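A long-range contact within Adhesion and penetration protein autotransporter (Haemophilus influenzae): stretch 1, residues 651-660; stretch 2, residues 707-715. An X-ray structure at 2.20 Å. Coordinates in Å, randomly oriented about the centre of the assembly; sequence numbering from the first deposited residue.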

# COMPACT_ATOMS: atom_id res chain seq x y z
N ASN A 651 -6.86 -9.48 -16.78
CA ASN A 651 -6.75 -8.02 -16.80
C ASN A 651 -7.22 -7.45 -18.12
O ASN A 651 -6.99 -8.04 -19.18
N TRP A 652 -7.88 -6.30 -18.06
CA TRP A 652 -8.51 -5.71 -19.24
C TRP A 652 -7.74 -4.49 -19.72
O TRP A 652 -7.35 -3.64 -18.92
N THR A 653 -7.53 -4.41 -21.02
CA THR A 653 -7.02 -3.20 -21.65
C THR A 653 -7.92 -2.79 -22.81
O THR A 653 -8.01 -3.48 -23.83
N VAL A 654 -8.60 -1.66 -22.65
CA VAL A 654 -9.50 -1.16 -23.66
C VAL A 654 -8.91 0.13 -24.23
O VAL A 654 -8.61 1.06 -23.48
N SER A 655 -8.73 0.17 -25.54
CA SER A 655 -8.01 1.28 -26.15
C SER A 655 -8.73 1.83 -27.37
O SER A 655 -9.83 1.38 -27.71
N ASN A 656 -8.12 2.82 -28.02
CA ASN A 656 -8.74 3.53 -29.14
C ASN A 656 -10.16 3.96 -28.78
O ASN A 656 -10.37 4.56 -27.73
N ASN A 657 -11.12 3.66 -29.64
CA ASN A 657 -12.52 3.96 -29.38
C ASN A 657 -13.30 2.72 -28.97
O ASN A 657 -14.50 2.63 -29.19
N ALA A 658 -12.60 1.76 -28.37
CA ALA A 658 -13.22 0.50 -27.99
C ALA A 658 -14.13 0.67 -26.77
O ALA A 658 -14.13 1.71 -26.13
N ASN A 659 -14.90 -0.37 -26.46
CA ASN A 659 -15.75 -0.34 -25.29
C ASN A 659 -15.87 -1.71 -24.62
O ASN A 659 -15.81 -2.73 -25.29
N ALA A 660 -16.02 -1.71 -23.30
CA ALA A 660 -16.25 -2.94 -22.54
C ALA A 660 -17.33 -2.73 -21.50
O ALA A 660 -17.27 -1.77 -20.73
N ILE A 707 -8.63 -3.00 -14.73
CA ILE A 707 -9.06 -2.42 -15.99
C ILE A 707 -8.22 -1.20 -16.36
O ILE A 707 -8.07 -0.28 -15.56
N ASN A 708 -7.68 -1.22 -17.56
CA ASN A 708 -6.97 -0.06 -18.06
C ASN A 708 -7.65 0.48 -19.30
O ASN A 708 -7.86 -0.25 -20.27
N LEU A 709 -8.01 1.76 -19.24
CA LEU A 709 -8.59 2.45 -20.38
C LEU A 709 -7.61 3.49 -20.91
O LEU A 709 -7.03 4.26 -20.13
N THR A 710 -7.43 3.51 -22.22
CA THR A 710 -6.57 4.50 -22.85
C THR A 710 -7.31 5.17 -24.00
O THR A 710 -8.44 4.79 -24.31
N ASP A 711 -6.69 6.17 -24.61
CA ASP A 711 -7.27 6.87 -25.74
C ASP A 711 -8.70 7.32 -25.45
O ASP A 711 -8.93 8.03 -24.48
N ASN A 712 -9.65 6.90 -26.28
CA ASN A 712 -11.05 7.27 -26.08
C ASN A 712 -11.88 6.13 -25.53
O ASN A 712 -13.11 6.16 -25.60
N ALA A 713 -11.22 5.12 -24.98
CA ALA A 713 -11.92 3.92 -24.52
C ALA A 713 -12.94 4.20 -23.42
O ALA A 713 -12.78 5.11 -22.61
N THR A 714 -13.99 3.39 -23.40
CA THR A 714 -15.03 3.50 -22.39
C THR A 714 -15.25 2.14 -21.73
O THR A 714 -15.19 1.11 -22.40
N ALA A 715 -15.50 2.15 -20.43
CA ALA A 715 -15.88 0.92 -19.73
C ALA A 715 -17.04 1.17 -18.77
O ALA A 715 -17.14 2.24 -18.15

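The two stretches run as neighbouring parallel strands of one sheet, Trp 652 to Val 654 beside Ile 707 to Leu 709 and, after a type II' turn in each, Asn 659 and Ala 660 beside Thr 714 and Ala 715. The parallel register sets the side chains of paired residues on the same face. Ile 707 (m, t) sits on the buried face with Trp 652; its CG1 lies 4.2 Å from Trp 652 CB, while the indole of Trp 652 (m, chi2 76°) leads away from stretch 2. Asn 708 (m) is on the other, partly exposed face beside Thr 653 (m), whose OG1 is 4.3 Å from Asn 708 CB, a loose contact. The backbone of Asn 708 does the holding here: its N donates to Trp 652 O (2.8 Å), and its O accepts from Val 654 N (2.9 Å).

Leu 709 (m, t) returns to the buried face and brings its end back to stretch 1, with CD2 3.5 Å from CB of Val 654 (t). Thr 710 opens the turn in the p rotamer, as does its counterpart Ser 655. The Thr 710 OG1 lies 3.2 Å from Ser 655 CB, and Thr 710 N donates to Val 654 O (3.0 Å). Asp 711 (m) points toward stretch 1, and its carboxylate makes the shortest hydrogen bond between the stretches: OD2 accepts from Asn 656 N at 2.7 Å, tying a carboxylate in one turn to a backbone amide in the other. Asp 711 OD2 also lies 3.4 Å from Ser 655 CB. The side chain of Asn 656 (m) points away, its ND2 bonded elsewhere in the structure.

Asn 712 (m, chi2 0°) also points toward stretch 1. Asn 712 ND2 makes a weak hydrogen bond to OD1 of Asn 657 (m) at 3.1 Å; Asn 657 starts away from stretch 2, but its end comes nearer. A second weak bond runs from Asn 712 N to Asn 656 O (2.8 Å). Ala 713 closes the turn with its methyl tucked against Val 654: CB is 3.6 Å from Val 654 CG1 and 3.0 Å from Val 654 O, a tight fit.

Thr 714 (m) packs beside Asn 659 (t) on the face shared by Thr 653 and Asn 708. The backbone ladder resumes, Thr 714 N donating to Ala 658 O (3.2 Å) and Thr 714 O accepting from Ala 660 N (3.1 Å). Ala 715 lies beside Ala 660 on the buried face, their CB atoms 4.7 Å apart, and the close approach is a CA-H...O contact from Ala 715 CA to Ala 660 O at 3.2 Å.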

# COMPACT_ATOMS: atom_id res chain seq x y z
CB ASN A 651 -5.32 -7.59 -16.50
CG ASN A 651 -4.86 -8.00 -15.10
OD1 ASN A 651 -5.62 -7.92 -14.13
ND2 ASN A 651 -3.62 -8.47 -15.01
CB TRP A 652 -9.97 -5.33 -18.94
CG TRP A 652 -10.88 -6.53 -18.82
CD1 TRP A 652 -10.98 -7.39 -17.76
CD2 TRP A 652 -11.82 -7.00 -19.81
NE1 TRP A 652 -11.91 -8.36 -18.03
CE2 TRP A 652 -12.44 -8.14 -19.28
CE3 TRP A 652 -12.18 -6.56 -21.08
CZ2 TRP A 652 -13.41 -8.86 -19.98
CZ3 TRP A 652 -13.14 -7.27 -21.78
CH2 TRP A 652 -13.74 -8.41 -21.23
CB THR A 653 -5.58 -3.38 -22.17
OG1 THR A 653 -4.72 -3.71 -21.07
CG2 THR A 653 -5.09 -2.10 -22.81
CB VAL A 654 -10.89 -0.89 -23.07
CG1 VAL A 654 -11.90 -0.63 -24.17
CG2 VAL A 654 -11.32 -2.06 -22.21
CB SER A 655 -6.59 0.84 -26.52
OG SER A 655 -6.61 -0.24 -27.42
CB ASN A 656 -8.73 2.67 -30.39
CG ASN A 656 -7.33 2.22 -30.76
OD1 ASN A 656 -6.41 3.03 -30.87
ND2 ASN A 656 -7.16 0.91 -30.96
CB ASN A 657 -13.18 4.58 -30.61
CG ASN A 657 -12.51 5.86 -31.05
OD1 ASN A 657 -12.34 6.79 -30.25
ND2 ASN A 657 -12.12 5.92 -32.32
CB ALA A 658 -12.16 -0.54 -27.72
CB ASN A 659 -17.13 0.20 -25.65
CG ASN A 659 -17.96 0.51 -24.42
OD1 ASN A 659 -18.29 -0.38 -23.63
ND2 ASN A 659 -18.31 1.79 -24.24
CB ALA A 660 -14.97 -3.41 -21.88
CB ILE A 707 -10.55 -2.04 -15.96
CG1 ILE A 707 -11.40 -3.25 -15.57
CG2 ILE A 707 -10.99 -1.48 -17.31
CD1 ILE A 707 -12.89 -2.96 -15.54
CB ASN A 708 -5.53 -0.41 -18.39
CG ASN A 708 -4.67 -0.48 -17.16
OD1 ASN A 708 -3.62 0.16 -17.09
ND2 ASN A 708 -5.11 -1.25 -16.17
CB LEU A 709 -9.90 3.13 -19.97
CG LEU A 709 -10.94 2.25 -19.30
CD1 LEU A 709 -12.20 3.04 -19.03
CD2 LEU A 709 -11.25 1.05 -20.18
CB THR A 710 -5.24 3.89 -23.35
OG1 THR A 710 -5.49 2.94 -24.39
CG2 THR A 710 -4.51 3.20 -22.20
CB ASP A 711 -7.22 5.98 -26.98
CG ASP A 711 -5.87 5.32 -27.15
OD1 ASP A 711 -4.85 6.04 -27.14
OD2 ASP A 711 -5.83 4.07 -27.28
CB ASN A 712 -11.67 7.73 -27.40
CG ASN A 712 -11.17 9.09 -27.84
OD1 ASN A 712 -10.33 9.70 -27.18
ND2 ASN A 712 -11.67 9.56 -28.97
CB ALA A 713 -10.92 2.87 -24.08
CB THR A 714 -16.35 3.97 -23.00
OG1 THR A 714 -16.18 5.31 -23.50
CG2 THR A 714 -17.46 3.96 -21.97
CB ALA A 715 -14.70 0.32 -19.00